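Local coordinates for protein putative fimbrium subunit Fim1C (Bacteroides uniformis, PDB 4K4K) that is a putative component of the fimbrium tip, part of surface filaments that mediate cell adhesion and biofilm formation, at residues F77-A88 / A120-P131. Residues are numbered along the deposited sequence; the frame is centred on the assembly and turned at random.
Sequences FPVDASQRDFVA and AAKVEGKDKTDP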
loop_
_atom_site.group_PDB
_atom_site.type_symbol
_atom_site.label_atom_id
_atom_site.label_comp_id
_atom_site.label_asym_id
_atom_site.label_seq_id
_atom_site.Cartn_x
_atom_site.Cartn_y
_atom_site.Cartn_z
ATOM N N PHE A 77 -1.954 6.849 -28.476
ATOM C CA PHE A 77 -1.819 8.308 -28.474
ATOM C C PHE A 77 -2.645 8.942 -29.587
ATOM O O PHE A 77 -2.814 8.301 -30.637
ATOM C CB PHE A 77 -0.355 8.691 -28.628
ATOM C CG PHE A 77 0.374 8.621 -27.308
ATOM C CD1 PHE A 77 0.427 9.728 -26.467
ATOM C CD2 PHE A 77 1.019 7.454 -26.913
ATOM C CE1 PHE A 77 1.120 9.675 -25.253
ATOM C CE2 PHE A 77 1.671 7.381 -25.680
ATOM C CZ PHE A 77 1.720 8.496 -24.858
ATOM N N PRO A 78 -3.148 10.187 -29.377
ATOM C CA PRO A 78 -3.882 10.882 -30.471
ATOM C C PRO A 78 -3.028 10.959 -31.744
ATOM O O PRO A 78 -1.844 11.342 -31.707
ATOM C CB PRO A 78 -4.140 12.281 -29.899
ATOM C CG PRO A 78 -4.092 12.101 -28.401
ATOM C CD PRO A 78 -3.048 11.035 -28.169
ATOM N N VAL A 79 -3.636 10.595 -32.882
ATOM C CA VAL A 79 -2.939 10.614 -34.160
ATOM C C VAL A 79 -2.492 12.057 -34.553
ATOM O O VAL A 79 -1.475 12.193 -35.231
ATOM C CB VAL A 79 -3.756 9.939 -35.297
ATOM C CG1 VAL A 79 -5.018 10.741 -35.646
ATOM C CG2 VAL A 79 -2.884 9.738 -36.525
ATOM N N ASP A 80 -3.199 13.097 -34.074
ATOM C CA ASP A 80 -2.839 14.494 -34.375
ATOM C C ASP A 80 -1.548 14.960 -33.648
ATOM O O ASP A 80 -1.159 16.129 -33.799
ATOM C CB ASP A 80 -4.020 15.437 -34.076
ATOM C CG ASP A 80 -4.445 15.587 -32.626
ATOM O OD1 ASP A 80 -3.790 14.992 -31.747
ATOM O OD2 ASP A 80 -5.429 16.319 -32.370
ATOM N N ALA A 81 -0.892 14.063 -32.859
ATOM C CA ALA A 81 0.333 14.335 -32.111
ATOM C C ALA A 81 0.103 15.383 -30.996
ATOM O O ALA A 81 1.059 15.951 -30.490
ATOM C CB ALA A 81 1.475 14.761 -33.047
ATOM N N SER A 82 -1.154 15.575 -30.562
ATOM C CA SER A 82 -1.449 16.447 -29.422
ATOM C C SER A 82 -1.070 15.692 -28.123
ATOM O O SER A 82 -0.983 14.447 -28.116
ATOM C CB SER A 82 -2.894 16.916 -29.415
ATOM O OG SER A 82 -3.742 15.799 -29.226
ATOM N N GLN A 83 -0.848 16.451 -27.039
ATOM C CA GLN A 83 -0.387 15.839 -25.800
ATOM C C GLN A 83 -1.536 15.415 -24.864
ATOM O O GLN A 83 -2.663 15.933 -24.920
ATOM C CB GLN A 83 0.601 16.765 -25.054
ATOM C CG GLN A 83 1.909 17.062 -25.831
ATOM C CD GLN A 83 1.718 18.070 -26.946
ATOM O OE1 GLN A 83 1.056 19.098 -26.767
ATOM N NE2 GLN A 83 2.263 17.788 -28.137
ATOM N N ARG A 84 -1.217 14.469 -23.986
ATOM C CA ARG A 84 -2.121 13.917 -22.993
ATOM C C ARG A 84 -1.354 13.678 -21.716
ATOM O O ARG A 84 -0.114 13.565 -21.747
ATOM C CB ARG A 84 -2.771 12.592 -23.480
ATOM C CG ARG A 84 -3.731 12.714 -24.668
ATOM C CD ARG A 84 -4.994 13.525 -24.331
ATOM N NE ARG A 84 -5.922 13.534 -25.467
ATOM C CZ ARG A 84 -5.858 14.397 -26.470
ATOM N NH1 ARG A 84 -4.896 15.312 -26.506
ATOM N NH2 ARG A 84 -6.702 14.303 -27.488
ATOM N N ASP A 85 -2.081 13.561 -20.594
ATOM C CA ASP A 85 -1.475 13.241 -19.299
ATOM C C ASP A 85 -1.868 11.847 -18.904
ATOM O O ASP A 85 -2.846 11.315 -19.432
ATOM C CB ASP A 85 -1.934 14.242 -18.233
ATOM C CG ASP A 85 -1.765 15.682 -18.669
ATOM O OD1 ASP A 85 -0.778 15.978 -19.386
ATOM O OD2 ASP A 85 -2.614 16.508 -18.296
ATOM N N PHE A 86 -1.114 11.240 -17.986
ATOM C CA PHE A 86 -1.352 9.859 -17.595
ATOM C C PHE A 86 -1.322 9.726 -16.116
ATOM O O PHE A 86 -0.445 10.305 -15.469
ATOM C CB PHE A 86 -0.260 8.923 -18.224
ATOM C CG PHE A 86 -0.417 8.809 -19.723
ATOM C CD1 PHE A 86 0.120 9.775 -20.574
ATOM C CD2 PHE A 86 -1.177 7.783 -20.280
ATOM C CE1 PHE A 86 -0.079 9.707 -21.956
ATOM C CE2 PHE A 86 -1.386 7.714 -21.658
ATOM C CZ PHE A 86 -0.833 8.668 -22.493
ATOM N N VAL A 87 -2.236 8.923 -15.584
ATOM C CA VAL A 87 -2.273 8.578 -14.164
ATOM C C VAL A 87 -2.516 7.076 -14.070
ATOM O O VAL A 87 -3.044 6.480 -15.011
ATOM C CB VAL A 87 -3.317 9.381 -13.326
ATOM C CG1 VAL A 87 -2.997 10.869 -13.317
ATOM C CG2 VAL A 87 -4.751 9.125 -13.816
ATOM N N ALA A 88 -2.169 6.473 -12.924
ATOM C CA ALA A 88 -2.383 5.039 -12.708
ATOM C C ALA A 88 -2.533 4.748 -11.246
ATOM O O ALA A 88 -2.140 5.553 -10.396
ATOM C CB ALA A 88 -1.219 4.216 -13.292
ATOM N N ALA A 120 0.208 6.424 -8.922
ATOM C CA ALA A 120 1.357 6.939 -9.683
ATOM C C ALA A 120 1.208 8.445 -9.825
ATOM O O ALA A 120 0.122 8.898 -10.160
ATOM C CB ALA A 120 1.419 6.291 -11.073
ATOM N N ALA A 121 2.281 9.214 -9.644
ATOM C CA ALA A 121 2.235 10.664 -9.867
ATOM C C ALA A 121 1.831 10.934 -11.305
ATOM O O ALA A 121 2.215 10.183 -12.215
ATOM C CB ALA A 121 3.601 11.306 -9.586
ATOM N N LYS A 122 1.058 11.988 -11.524
ATOM C CA LYS A 122 0.641 12.311 -12.878
ATOM C C LYS A 122 1.874 12.584 -13.778
ATOM O O LYS A 122 2.796 13.305 -13.369
ATOM C CB LYS A 122 -0.279 13.541 -12.865
ATOM C CG LYS A 122 -0.826 13.863 -14.273
ATOM C CD LYS A 122 -1.840 15.017 -14.300
ATOM C CE LYS A 122 -3.206 14.622 -13.774
ATOM N NZ LYS A 122 -4.161 15.764 -13.844
ATOM N N VAL A 123 1.883 11.980 -14.972
ATOM C CA VAL A 123 2.918 12.233 -15.984
ATOM C C VAL A 123 2.275 13.117 -17.053
ATOM O O VAL A 123 1.329 12.687 -17.722
ATOM C CB VAL A 123 3.521 10.925 -16.558
ATOM C CG1 VAL A 123 4.555 11.218 -17.655
ATOM C CG2 VAL A 123 4.118 10.080 -15.441
ATOM N N GLU A 124 2.745 14.356 -17.179
ATOM C CA GLU A 124 2.138 15.339 -18.073
ATOM C C GLU A 124 2.807 15.496 -19.441
ATOM O O GLU A 124 4.015 15.313 -19.572
ATOM C CB GLU A 124 2.138 16.723 -17.402
ATOM C CG GLU A 124 1.132 16.846 -16.269
ATOM C CD GLU A 124 0.822 18.258 -15.808
ATOM O OE1 GLU A 124 1.769 19.059 -15.637
ATOM O OE2 GLU A 124 -0.375 18.550 -15.583
ATOM N N GLY A 125 1.996 15.913 -20.424
ATOM C CA GLY A 125 2.458 16.342 -21.740
ATOM C C GLY A 125 3.179 15.332 -22.601
ATOM O O GLY A 125 4.193 15.660 -23.226
ATOM N N LYS A 126 2.628 14.119 -22.680
ATOM C CA LYS A 126 3.176 13.087 -23.549
ATOM C C LYS A 126 2.418 13.046 -24.863
ATOM O O LYS A 126 1.207 13.240 -24.884
ATOM C CB LYS A 126 3.102 11.712 -22.863
ATOM C CG LYS A 126 3.984 11.607 -21.610
ATOM C CD LYS A 126 5.437 11.362 -22.016
ATOM C CE LYS A 126 6.455 11.424 -20.914
ATOM N NZ LYS A 126 7.804 11.036 -21.427
ATOM N N ASP A 127 3.106 12.725 -25.946
ATOM C CA ASP A 127 2.450 12.584 -27.232
ATOM C C ASP A 127 3.052 11.389 -28.011
ATOM O O ASP A 127 3.987 10.745 -27.538
ATOM C CB ASP A 127 2.517 13.893 -28.026
ATOM C CG ASP A 127 3.924 14.357 -28.318
ATOM O OD1 ASP A 127 4.702 13.566 -28.883
ATOM O OD2 ASP A 127 4.269 15.478 -27.910
ATOM N N LYS A 128 2.529 11.116 -29.214
ATOM C CA LYS A 128 2.976 9.975 -30.020
ATOM C C LYS A 128 4.468 10.034 -30.401
ATOM O O LYS A 128 5.007 8.992 -30.750
ATOM C CB LYS A 128 2.104 9.817 -31.272
ATOM C CG LYS A 128 2.269 10.935 -32.302
ATOM C CD LYS A 128 1.270 10.813 -33.446
ATOM C CE LYS A 128 1.900 10.254 -34.695
ATOM N NZ LYS A 128 0.884 9.990 -35.747
ATOM N N THR A 129 5.142 11.197 -30.322
ATOM C CA THR A 129 6.575 11.283 -30.693
ATOM C C THR A 129 7.460 10.780 -29.543
ATOM O O THR A 129 8.635 10.518 -29.752
ATOM C CB THR A 129 6.979 12.699 -31.138
ATOM O OG1 THR A 129 6.997 13.543 -29.992
ATOM C CG2 THR A 129 6.056 13.271 -32.219
ATOM N N ASP A 130 6.885 10.608 -28.347
ATOM C CA ASP A 130 7.592 10.062 -27.192
ATOM C C ASP A 130 6.551 9.351 -26.313
ATOM O O ASP A 130 5.978 9.926 -25.392
ATOM C CB ASP A 130 8.407 11.133 -26.440
ATOM C CG ASP A 130 9.046 10.619 -25.164
ATOM O OD1 ASP A 130 9.623 9.495 -25.192
ATOM O OD2 ASP A 130 8.905 11.299 -24.120
ATOM N N PRO A 131 6.213 8.104 -26.699
ATOM C CA PRO A 131 5.110 7.395 -26.032
ATOM C C PRO A 131 5.516 6.662 -24.748
ATOM O O PRO A 131 4.733 5.866 -24.221
ATOM C CB PRO A 131 4.686 6.389 -27.109
ATOM C CG PRO A 131 5.997 6.029 -27.775
ATOM C CD PRO A 131 6.739 7.331 -27.850
HETATM O O HOH W 1 -0.184 12.273 -29.547
HETATM O O HOH W 2 -4.524 15.926 -16.599
#
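Arg84 and Lys126 trade backbone hydrogen bonds in both directions, as do Phe86 and Val123, and between these antiparallel pairs the register slips by one residue: a beta bulge, with Glu124 and Gly125 set against Asp85 alone. Gly125 has positive phi, and its N is taken up by a side chain, donating to Asp85 OD1 at 3.0 Å in a nearly straight bond (165°). Asp85 OD2 lies 4.1 Å from Glu124 OE2, a like-charge approach probably eased by the water that bridges Asp85 OD2 and Lys122 NZ.

Polar side chains continue the contact toward the turns. In one of its two modelled conformers, Gln83 NE2 donates to Asp127 OD2 at 3.1 Å, from the anti side and well out of the carboxylate plane. Asp127 CG sits between its backbone N and carbonyl carbon (chi1 60°), bringing OD1 to Thr129 N, which closes an Asx turn; Thr129 OG1 takes the syn lone pair. An alanine here would probably leave Thr129 N and OG1 without their shared acceptor and the turn freer to move. Lys128 NZ meets a lone pair of Val79 O at 3.3 Å, while a second water joins Lys128 N to Pro78 O and Ser82 O.

Contacts of the Phe77 ring are mostly apolar. Its CE2 presses on Pro131 CB at 3.5 Å, and CE1 touches Lys126 CB, which Phe86 CE1 also meets; the polar Asp127 O lies over one face, offset toward the rim.

Strand 37-44 pairs with the other edge of 84-90 and strand 132-150 with that of 118-126, where Phe86 and Ala120 touch Phe135 and Val123 touches Val133, so both strands are flanked within the fimbrillin-like beta framework.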